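Side-chain contacts in Phthiocerol/phenolphthiocerol synthesis polyketide synthase type I PpsC (PDB 5NJI), which probably dehydrates beta-hydroxyacyl intermediates, through the dehydratase domain described here, during assembly of phthiocerol and phenolphthiocerol lipid chains in Mycobacterium tuberculosis: residues P30-G35 against L78-D83; D83-A86 against P92-I95; E126-T129 against G135-T138; F222-V227 against G274-G279. The protein carries 1 engineered substitution. One frame throughout, in Å; residues are numbered along the deposited sequence.

From the N terminus, interaction 1 brings helix 70-84 back against residues 30-35, closing a loop that holds strand 44-50 and the short strands near 60-66. Interaction 2 starts where it ends, sharing Asp-83, and closes the short return from the helix into strand 93-100. Interaction 3 is the hairpin of strands 122-130 and 136-146, the latter a neighbour of 93-100. Interaction 4, in the second half of the chain, links the start of helix 226-234 to the loop after strand 262-272. Interactions 1 and 2 abut and the others follow in series; none nests or crosses. Leu-78 and Thr-82 on helix 70-84 touch Leu-224 and Met-223, so the helix connects interactions 1, 2 and 4.

Interaction 1: residues P30-G35 against L78-D83; sequences PLLGVG and LAAATD
Helix 70-84, the long helix of the N-terminal half of this dehydratase, is met near its C-terminal end by Leu-32, from the loop that leads into strand 34-37. The leucine side chain reaches across with its CG anti to the backbone N (chi1 174°), and its two methyls divide the work. CD2 lies 3.9 Å from Ala-79 CB and also rests beside the helix backbone, 3.7 Å from Ala-79 O. CD1 takes the next residue, 4.0 Å from Ala-80 CB. The short alanines let the leucine come close to the helix, and Ile-76 and Trp-46 also touch Leu-32. Beyond Leu-32 the chain turns at Gly-33, whose positive phi of 88° suits a residue without a side chain, and Gly-35 then approaches the helix again by way of water. One water accepts from Gly-35 N at 3.0 Å and donates to Asp-83 OD2 at 3.3 Å. That carboxylate oxygen is shared: Trp-46 NE1 also hydrogen-bonds to it and Arg-44 makes a salt bridge, so a polar group at the exposed edge is tied to strand 44-50. Within the helix, Leu-78 O accepts from both Thr-82 N and Thr-82 OG1, the two donors arriving from opposite faces of its plane. A long helix with an antiparallel sheet wrapped round it is the hallmark of the hotdog fold of polyketide synthase dehydratases.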
loop_
_atom_site.group_PDB
_atom_site.type_symbol
_atom_site.label_atom_id
_atom_site.label_comp_id
_atom_site.label_asym_id
_atom_site.label_seq_id
_atom_site.Cartn_x
_atom_site.Cartn_y
_atom_site.Cartn_z
ATOM N N PRO A 30 -5.180 14.622 -0.647
ATOM C CA PRO A 30 -4.326 15.021 0.482
ATOM C C PRO A 30 -2.909 14.492 0.413
ATOM O O PRO A 30 -2.048 15.039 1.112
ATOM C CB PRO A 30 -5.060 14.450 1.698
ATOM C CG PRO A 30 -5.822 13.311 1.152
ATOM C CD PRO A 30 -6.277 13.747 -0.203
ATOM N N LEU A 31 -2.629 13.467 -0.391
ATOM C CA LEU A 31 -1.270 12.949 -0.522
ATOM C C LEU A 31 -0.603 13.401 -1.811
ATOM O O LEU A 31 0.598 13.687 -1.818
ATOM C CB LEU A 31 -1.262 11.414 -0.458
ATOM C CG LEU A 31 -1.928 10.819 0.784
ATOM C CD1 LEU A 31 -1.933 9.283 0.735
ATOM C CD2 LEU A 31 -1.240 11.335 2.037
ATOM N N LEU A 32 -1.367 13.502 -2.893
ATOM C CA LEU A 32 -0.809 13.882 -4.184
ATOM C C LEU A 32 -0.681 15.387 -4.308
ATOM O O LEU A 32 0.331 15.890 -4.822
ATOM C CB LEU A 32 -1.693 13.329 -5.299
ATOM C CG LEU A 32 -1.352 13.752 -6.729
ATOM C CD1 LEU A 32 -0.053 13.124 -7.196
ATOM C CD2 LEU A 32 -2.466 13.416 -7.676
ATOM N N GLY A 33 -1.688 16.117 -3.857
ATOM C CA GLY A 33 -1.616 17.562 -3.891
ATOM C C GLY A 33 -2.104 18.130 -5.206
ATOM O O GLY A 33 -2.821 17.489 -5.978
ATOM N N VAL A 34 -1.678 19.360 -5.469
ATOM C CA VAL A 34 -2.165 20.132 -6.607
ATOM C C VAL A 34 -1.133 20.076 -7.729
ATOM O O VAL A 34 0.083 20.118 -7.491
ATOM C CB VAL A 34 -2.486 21.583 -6.194
ATOM C CG1 VAL A 34 -1.344 22.185 -5.414
ATOM C CG2 VAL A 34 -2.837 22.429 -7.419
ATOM N N GLY A 35 -1.626 19.937 -8.956
ATOM C CA GLY A 35 -0.783 19.640 -10.093
ATOM C C GLY A 35 -0.853 20.680 -11.194
ATOM O O GLY A 35 -1.851 21.389 -11.351
ATOM N N LEU A 78 -1.549 6.006 -8.609
ATOM C CA LEU A 78 -2.855 5.855 -9.254
ATOM C C LEU A 78 -3.596 7.176 -9.343
ATOM O O LEU A 78 -4.220 7.477 -10.367
ATOM C CB LEU A 78 -3.704 4.823 -8.506
ATOM C CG LEU A 78 -3.137 3.418 -8.586
ATOM C CD1 LEU A 78 -3.911 2.581 -7.610
ATOM C CD2 LEU A 78 -3.257 2.834 -9.987
ATOM N N ALA A 79 -3.524 7.995 -8.290
ATOM C CA ALA A 79 -4.181 9.287 -8.320
ATOM C C ALA A 79 -3.539 10.213 -9.342
ATOM O O ALA A 79 -4.238 11.029 -9.949
ATOM C CB ALA A 79 -4.139 9.939 -6.939
ATOM N N ALA A 80 -2.225 10.108 -9.532
ATOM C CA ALA A 80 -1.549 10.931 -10.528
ATOM C C ALA A 80 -2.048 10.612 -11.930
ATOM O O ALA A 80 -2.391 11.520 -12.695
ATOM C CB ALA A 80 -0.031 10.747 -10.436
ATOM N N ALA A 81 -2.107 9.324 -12.282
ATOM C CA ALA A 81 -2.638 8.943 -13.590
ATOM C C ALA A 81 -4.071 9.420 -13.761
ATOM O O ALA A 81 -4.442 9.938 -14.817
ATOM C CB ALA A 81 -2.560 7.422 -13.775
ATOM N N THR A 82 -4.898 9.239 -12.735
ATOM C CA THR A 82 -6.295 9.638 -12.806
ATOM C C THR A 82 -6.453 11.147 -12.959
ATOM O O THR A 82 -7.358 11.612 -13.670
ATOM C CB THR A 82 -7.016 9.118 -11.557
ATOM O OG1 THR A 82 -6.969 7.693 -11.564
ATOM C CG2 THR A 82 -8.471 9.564 -11.520
ATOM N N ASP A 83 -5.570 11.933 -12.342
ATOM C CA ASP A 83 -5.652 13.376 -12.493
ATOM C C ASP A 83 -5.151 13.840 -13.848
ATOM O O ASP A 83 -5.494 14.947 -14.274
ATOM C CB ASP A 83 -4.856 14.056 -11.376
ATOM C CG ASP A 83 -5.033 15.560 -11.359
ATOM O OD1 ASP A 83 -6.197 16.031 -11.324
ATOM O OD2 ASP A 83 -4.002 16.272 -11.368
HETATM O O HOH W 1 -4.352 18.942 -9.531
#

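Interaction 2: residues D83-A86 against P92-I95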
loop_
_atom_site.group_PDB
_atom_site.type_symbol
_atom_site.label_atom_id
_atom_site.label_comp_id
_atom_site.label_asym_id
_atom_site.label_seq_id
_atom_site.Cartn_x
_atom_site.Cartn_y
_atom_site.Cartn_z
ATOM N N ASP A 83 -5.570 11.933 -12.342
ATOM C CA ASP A 83 -5.652 13.376 -12.493
ATOM C C ASP A 83 -5.151 13.840 -13.848
ATOM O O ASP A 83 -5.494 14.947 -14.274
ATOM C CB ASP A 83 -4.856 14.056 -11.376
ATOM C CG ASP A 83 -5.033 15.560 -11.359
ATOM O OD1 ASP A 83 -6.197 16.031 -11.324
ATOM O OD2 ASP A 83 -4.002 16.272 -11.368
ATOM N N THR A 84 -4.372 13.018 -14.539
ATOM C CA THR A 84 -3.764 13.409 -15.802
ATOM C C THR A 84 -4.613 13.017 -17.003
ATOM O O THR A 84 -4.714 13.778 -17.972
ATOM C CB THR A 84 -2.380 12.776 -15.932
ATOM O OG1 THR A 84 -1.573 13.131 -14.796
ATOM C CG2 THR A 84 -1.676 13.237 -17.197
ATOM N N PHE A 85 -5.218 11.840 -16.964
ATOM C CA PHE A 85 -5.928 11.292 -18.109
ATOM C C PHE A 85 -7.399 11.124 -17.773
ATOM O O PHE A 85 -7.753 10.646 -16.691
ATOM C CB PHE A 85 -5.334 9.945 -18.526
ATOM C CG PHE A 85 -3.850 9.979 -18.744
ATOM C CD1 PHE A 85 -3.310 10.672 -19.817
ATOM C CD2 PHE A 85 -2.977 9.340 -17.868
ATOM C CE1 PHE A 85 -1.956 10.702 -20.031
ATOM C CE2 PHE A 85 -1.610 9.376 -18.080
ATOM C CZ PHE A 85 -1.098 10.064 -19.158
ATOM N N ALA A 86 -8.248 11.511 -18.714
ATOM C CA ALA A 86 -9.680 11.295 -18.580
ATOM C C ALA A 86 -9.999 9.879 -19.029
ATOM O O ALA A 86 -9.744 9.520 -20.184
ATOM C CB ALA A 86 -10.455 12.309 -19.415
ATOM N N PRO A 92 -9.436 2.648 -13.687
ATOM C CA PRO A 92 -8.856 2.520 -15.033
ATOM C C PRO A 92 -7.475 1.914 -15.081
ATOM O O PRO A 92 -7.028 1.561 -16.181
ATOM C CB PRO A 92 -8.794 3.970 -15.528
ATOM C CG PRO A 92 -9.565 4.769 -14.589
ATOM C CD PRO A 92 -9.593 4.053 -13.288
ATOM N N TRP A 93 -6.776 1.797 -13.942
ATOM C CA TRP A 93 -5.336 1.589 -13.922
ATOM C C TRP A 93 -4.969 0.364 -13.104
ATOM O O TRP A 93 -5.694 -0.050 -12.201
ATOM C CB TRP A 93 -4.588 2.781 -13.296
ATOM C CG TRP A 93 -5.086 4.097 -13.747
ATOM C CD1 TRP A 93 -5.825 4.979 -13.034
ATOM C CD2 TRP A 93 -4.894 4.674 -15.033
ATOM N NE1 TRP A 93 -6.110 6.080 -13.800
ATOM C CE2 TRP A 93 -5.549 5.915 -15.034
ATOM C CE3 TRP A 93 -4.230 4.257 -16.186
ATOM C CZ2 TRP A 93 -5.563 6.741 -16.148
ATOM C CZ3 TRP A 93 -4.246 5.070 -17.289
ATOM C CH2 TRP A 93 -4.904 6.298 -17.266
ATOM N N MET A 94 -3.797 -0.167 -13.414
ATOM C CA MET A 94 -3.080 -1.097 -12.561
ATOM C C MET A 94 -1.674 -0.554 -12.353
ATOM O O MET A 94 -1.201 0.293 -13.109
ATOM C CB MET A 94 -3.030 -2.504 -13.177
ATOM C CG MET A 94 -2.114 -2.616 -14.409
ATOM S SD MET A 94 -2.199 -4.293 -15.091
ATOM C CE MET A 94 -0.877 -5.069 -14.163
ATOM N N ILE A 95 -1.004 -1.023 -11.314
ATOM C CA ILE A 95 0.404 -0.722 -11.126
ATOM C C ILE A 95 1.207 -1.920 -11.598
ATOM O O ILE A 95 1.182 -2.984 -10.972
ATOM C CB ILE A 95 0.736 -0.383 -9.672
ATOM C CG1 ILE A 95 -0.127 0.797 -9.224
ATOM C CG2 ILE A 95 2.218 -0.044 -9.568
ATOM C CD1 ILE A 95 -0.023 1.121 -7.739
#
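Phe-85 and Trp-93 meet through a small, close patch. Phe-85 CD2 is 3.7 Å from Trp-93 CH2, and Phe-85 CB stands 3.9 Å from that same indole carbon, so the outer corner of the indole fits against the root and one flank of the phenylalanine. The rings are inclined at 53° with centroids 5.8 Å apart, an oblique pair in which neither lies flat on the other. Phe-85 is the first residue to leave helical geometry at the end of helix 70-84, and its CG lies anti to its own carbonyl carbon (chi1 -53°), which sets CG beside the backbone N, on the side of the preceding residue, Thr-84. The methyl CG2 of Thr-84 sits 3.7 Å above the centre of the ring. In the hotdog fold this helix is wrapped by sheet; here strand 93-100 sends Trp-93 inward beneath it, where Leu-78 and Ala-81 pack on the indole and Thr-82 OG1 hydrogen-bonds NE1, fixing the rotation of the ring. Pro-92 CB lies 3.7 Å above one indole face, offset toward the rim. The Phe-85 side is looser: the residue is only partly buried, the side chain also touches Glu-120, in a loop, and the chain runs on to solvent-exposed Ala-86.

Interaction 3: residues E126-T129 against G135-T138; sequences EIRT and GWTT
Residues 126-129 and 136-138 run antiparallel with a marked twist, 134° between their directions, paired through Thr-129 and Thr-137, a hydrogen-bonded pair: Thr-129 N donates to Thr-137 O at 3.0 Å and Thr-137 N to Thr-129 O at 3.1 Å. The neighbouring non-hydrogen-bonded pair, Arg-128 with Thr-138, puts both side chains on one face. There Thr-138 OG1 gives its proton to Glu-126 OE2 (2.9 Å), at its anti lone pair, and receives one from a water at 2.8 Å. Chi1 of -171° swings CG of Glu-126 away from its backbone N, and the extended chain crosses Thr-138 at about a right angle. These strands form a beta hairpin at the surface; the side chain of Thr-138 is about 8 Å from the bound acyl-CoA. Glu-126 CD lies over one face of the Arg-128 guanidinium, offset toward the rim; Arg-128 NH2 and Glu-126 OE2, 3.1 Å apart, form a salt bridge of charges only, no N-H aimed at the oxygen, while NH1 hydrogen-bonds Thr-115 OG1. The aliphatic CD of Arg-128 packs 3.8 Å from Trp-136 CB. On the other face Thr-129 and Thr-137 lie side by side, and Thr-129 OG1 hydrogen-bonds His-139 NE2.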
loop_
_atom_site.group_PDB
_atom_site.type_symbol
_atom_site.label_atom_id
_atom_site.label_comp_id
_atom_site.label_asym_id
_atom_site.label_seq_id
_atom_site.Cartn_x
_atom_site.Cartn_y
_atom_site.Cartn_z
ATOM N N GLU A 126 7.189 9.338 -10.542
ATOM C CA GLU A 126 8.316 9.419 -9.617
ATOM C C GLU A 126 7.893 10.297 -8.452
ATOM O O GLU A 126 7.228 11.320 -8.647
ATOM C CB GLU A 126 9.589 9.947 -10.306
ATOM C CG GLU A 126 10.854 9.858 -9.466
ATOM C CD GLU A 126 12.118 9.806 -10.312
ATOM O OE1 GLU A 126 12.011 9.639 -11.551
ATOM O OE2 GLU A 126 13.220 9.931 -9.732
ATOM N N ILE A 127 8.233 9.869 -7.234
ATOM C CA ILE A 127 7.800 10.533 -6.012
ATOM C C ILE A 127 9.036 10.924 -5.222
ATOM O O ILE A 127 9.847 10.064 -4.863
ATOM C CB ILE A 127 6.876 9.632 -5.179
ATOM C CG1 ILE A 127 5.611 9.347 -5.977
ATOM C CG2 ILE A 127 6.542 10.287 -3.835
ATOM C CD1 ILE A 127 4.783 8.234 -5.400
ATOM N N ARG A 128 9.186 12.198 -5.021
ATOM C CA ARG A 128 10.323 12.777 -4.367
ATOM C C ARG A 128 9.928 13.680 -3.150
ATOM O O ARG A 128 8.815 13.991 -3.074
ATOM C CB ARG A 128 11.068 13.720 -5.367
ATOM C CG ARG A 128 11.542 13.090 -6.649
ATOM C CD ARG A 128 12.010 14.124 -7.720
ATOM N NE ARG A 128 12.696 13.581 -8.841
ATOM C CZ ARG A 128 12.115 13.220 -10.032
ATOM N NH1 ARG A 128 10.759 13.409 -10.209
ATOM N NH2 ARG A 128 12.911 12.667 -11.062
ATOM N N THR A 129 10.890 14.046 -2.296
ATOM C CA THR A 129 10.695 15.100 -1.269
ATOM C C THR A 129 11.712 16.269 -1.645
ATOM O O THR A 129 12.784 15.955 -2.140
ATOM C CB THR A 129 10.919 14.647 0.178
ATOM O OG1 THR A 129 12.188 14.062 0.283
ATOM C CG2 THR A 129 9.759 13.689 0.711
ATOM N N GLY A 135 17.235 20.912 -3.875
ATOM C CA GLY A 135 17.334 19.614 -4.511
ATOM C C GLY A 135 16.181 18.698 -4.128
ATOM O O GLY A 135 15.246 19.082 -3.429
ATOM N N TRP A 136 16.262 17.453 -4.602
ATOM C CA TRP A 136 15.203 16.476 -4.371
ATOM C C TRP A 136 15.810 15.107 -4.079
ATOM O O TRP A 136 16.906 14.787 -4.541
ATOM C CB TRP A 136 14.242 16.372 -5.581
ATOM C CG TRP A 136 13.454 17.622 -5.866
ATOM C CD1 TRP A 136 12.213 17.957 -5.380
ATOM C CD2 TRP A 136 13.868 18.710 -6.703
ATOM N NE1 TRP A 136 11.835 19.196 -5.880
ATOM C CE2 TRP A 136 12.841 19.671 -6.688
ATOM C CE3 TRP A 136 15.011 18.951 -7.472
ATOM C CZ2 TRP A 136 12.923 20.863 -7.411
ATOM C CZ3 TRP A 136 15.097 20.139 -8.184
ATOM C CH2 TRP A 136 14.055 21.077 -8.152
ATOM N N THR A 137 15.071 14.300 -3.306
ATOM C CA THR A 137 15.401 12.905 -3.015
ATOM C C THR A 137 14.272 12.026 -3.537
ATOM O O THR A 137 13.108 12.305 -3.251
ATOM C CB THR A 137 15.533 12.670 -1.504
ATOM O OG1 THR A 137 16.625 13.424 -0.983
ATOM C CG2 THR A 137 15.725 11.188 -1.169
ATOM N N THR A 138 14.608 10.956 -4.257
ATOM C CA THR A 138 13.600 10.052 -4.813
ATOM C C THR A 138 13.227 8.963 -3.810
ATOM O O THR A 138 14.100 8.251 -3.307
ATOM C CB THR A 138 14.109 9.407 -6.101
ATOM O OG1 THR A 138 14.347 10.428 -7.088
ATOM C CG2 THR A 138 13.095 8.421 -6.646
HETATM O O HOH W 2 15.405 13.012 -7.007
#

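Interaction 4: residues F222-V227 against G274-G279; sequences FMLHPV and GDITRG
Ile-276 and Thr-277 present their methyl groups to Leu-224 and His-225. Ile-276 CD1 lies 3.5 Å from His-225 O and also reaches Leu-224 CD1; that second approach looks very tight, but Leu-224 has two conformers and its exact distance is doubtful. Thr-277 meets the histidine at about a right angle, its CG2 3.7 Å from both CB and CD2 of His-225. Two waters bridge the segments beside these apolar contacts. One joins the backbones, donating to Met-223 O (2.6 Å) and Gly-274 O and accepting from Ile-276 N; the other links Asp-275 OD1 to His-225 N by a weak bond. Leu-224, His-225 and Pro-226 probably begin the LHPxxxD-type motif of polyketide synthase dehydratases, at the start of the second hotdog's helix in the double-hotdog fold, and His-225 is the N-cap of helix 226-234. Chi1 of -163° turns its ring to the side of the carbonyl carbon, and ND1 accepts from Val-227 N, 3.2 Å away and close to the ring plane. NE2 hydrogen-bonds Ala-215 O, and Phe-222 CD2 lies 3.9 Å above the ring centre, so both nitrogens and one face of the imidazole are held. Asp-275 makes an Asx turn: OD1 accepts from Thr-277 N and, at 2.7 Å, from Thr-277 OG1, both from the same face of the carboxylate. Farther out, Glu-75 of helix 70-84 takes the N-H groups of Met-223 and Leu-224.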
loop_
_atom_site.group_PDB
_atom_site.type_symbol
_atom_site.label_atom_id
_atom_site.label_comp_id
_atom_site.label_asym_id
_atom_site.label_seq_id
_atom_site.Cartn_x
_atom_site.Cartn_y
_atom_site.Cartn_z
ATOM N N PHE A 222 -9.475 9.135 -2.688
ATOM C CA PHE A 222 -8.569 8.010 -2.899
ATOM C C PHE A 222 -9.086 7.068 -3.978
ATOM O O PHE A 222 -10.264 6.695 -3.984
ATOM C CB PHE A 222 -8.359 7.206 -1.615
ATOM C CG PHE A 222 -7.638 7.945 -0.513
ATOM C CD1 PHE A 222 -6.782 8.994 -0.782
ATOM C CD2 PHE A 222 -7.797 7.549 0.804
ATOM C CE1 PHE A 222 -6.116 9.648 0.239
ATOM C CE2 PHE A 222 -7.147 8.188 1.819
ATOM C CZ PHE A 222 -6.299 9.249 1.542
ATOM N N MET A 223 -8.154 6.604 -4.767
ATOM C CA MET A 223 -8.406 5.588 -5.770
ATOM C C MET A 223 -8.303 4.227 -5.006
ATOM O O MET A 223 -9.141 3.362 -5.107
ATOM C CB MET A 223 -7.406 5.567 -6.949
ATOM C CG MET A 223 -7.372 6.792 -7.825
ATOM S SD MET A 223 -8.872 6.860 -8.750
ATOM C CE MET A 223 -8.654 5.443 -9.776
ATOM N N LEU A 224 -7.380 4.175 -4.150
ATOM C CA LEU A 224 -6.999 2.969 -3.377
ATOM C C LEU A 224 -6.685 3.422 -1.950
ATOM O O LEU A 224 -5.995 4.330 -1.815
ATOM C CB LEU A 224 -5.700 2.317 -4.024
ATOM C CG LEU A 224 -4.988 1.033 -3.577
ATOM C CD1 LEU A 224 -5.944 -0.151 -3.577
ATOM C CD2 LEU A 224 -3.719 0.691 -4.380
ATOM N N HIS A 225 -7.406 3.100 -1.032
ATOM C CA HIS A 225 -7.252 3.586 0.341
ATOM C C HIS A 225 -5.940 2.962 0.926
ATOM O O HIS A 225 -5.911 1.831 1.122
ATOM C CB HIS A 225 -8.481 3.263 1.265
ATOM C CG HIS A 225 -8.525 4.075 2.527
ATOM N ND1 HIS A 225 -7.443 4.222 3.351
ATOM C CD2 HIS A 225 -9.505 4.836 3.076
ATOM C CE1 HIS A 225 -7.753 5.023 4.347
ATOM N NE2 HIS A 225 -8.999 5.405 4.206
ATOM N N PRO A 226 -4.912 3.754 1.193
ATOM C CA PRO A 226 -3.658 3.209 1.652
ATOM C C PRO A 226 -3.752 2.380 2.966
ATOM O O PRO A 226 -3.078 1.459 3.179
ATOM C CB PRO A 226 -2.776 4.463 1.876
ATOM C CG PRO A 226 -3.376 5.498 1.094
ATOM C CD PRO A 226 -4.817 5.197 0.936
ATOM N N VAL A 227 -4.605 2.833 3.862
ATOM C CA VAL A 227 -4.633 2.153 5.178
ATOM C C VAL A 227 -5.217 0.768 4.977
ATOM O O VAL A 227 -4.825 -0.199 5.468
ATOM C CB VAL A 227 -5.479 2.898 6.269
ATOM C CG1 VAL A 227 -5.531 2.148 7.547
ATOM C CG2 VAL A 227 -4.984 4.323 6.400
ATOM N N GLY A 274 -12.347 -2.434 -7.432
ATOM C CA GLY A 274 -13.420 -1.661 -6.853
ATOM C C GLY A 274 -12.927 -0.912 -5.637
ATOM O O GLY A 274 -11.723 -0.795 -5.411
ATOM N N ASP A 275 -13.878 -0.409 -4.855
ATOM C CA ASP A 275 -13.580 0.350 -3.645
ATOM C C ASP A 275 -13.097 -0.606 -2.558
ATOM O O ASP A 275 -13.890 -1.362 -1.982
ATOM C CB ASP A 275 -14.822 1.124 -3.207
ATOM C CG ASP A 275 -14.616 1.898 -1.915
ATOM O OD1 ASP A 275 -13.530 1.811 -1.303
ATOM O OD2 ASP A 275 -15.551 2.614 -1.499
ATOM N N ILE A 276 -11.789 -0.576 -2.263
ATOM C CA ILE A 276 -11.238 -1.570 -1.355
ATOM C C ILE A 276 -11.668 -1.357 0.091
ATOM O O ILE A 276 -11.503 -2.271 0.909
ATOM C CB ILE A 276 -9.699 -1.660 -1.496
ATOM C CG1 ILE A 276 -8.988 -0.412 -1.023
ATOM C CG2 ILE A 276 -9.307 -1.928 -2.952
ATOM C CD1 ILE A 276 -7.492 -0.666 -0.716
ATOM N N THR A 277 -12.276 -0.215 0.427
ATOM C CA THR A 277 -12.790 -0.064 1.784
ATOM C C THR A 277 -13.978 -0.971 2.051
ATOM O O THR A 277 -14.369 -1.101 3.214
ATOM C CB THR A 277 -13.213 1.377 2.111
ATOM O OG1 THR A 277 -14.310 1.786 1.291
ATOM C CG2 THR A 277 -12.051 2.351 1.945
ATOM N N ARG A 278 -14.543 -1.602 1.014
ATOM C CA ARG A 278 -15.554 -2.639 1.200
ATOM C C ARG A 278 -14.947 -3.999 1.498
ATOM O O ARG A 278 -15.684 -4.985 1.617
ATOM C CB ARG A 278 -16.443 -2.740 -0.046
ATOM C CG ARG A 278 -17.264 -1.478 -0.334
ATOM C CD ARG A 278 -18.366 -1.706 -1.388
ATOM N NE ARG A 278 -17.856 -1.907 -2.749
ATOM C CZ ARG A 278 -17.740 -3.092 -3.359
ATOM N NH1 ARG A 278 -18.092 -4.213 -2.742
ATOM N NH2 ARG A 278 -17.268 -3.164 -4.599
ATOM N N GLY A 279 -13.624 -4.105 1.577
ATOM C CA GLY A 279 -13.018 -5.398 1.798
ATOM C C GLY A 279 -13.247 -5.889 3.211
ATOM O O GLY A 279 -13.131 -5.137 4.179
HETATM O O HOH W 3 -10.234 1.176 -4.190
HETATM O O HOH W 4 -10.453 2.778 -1.668
#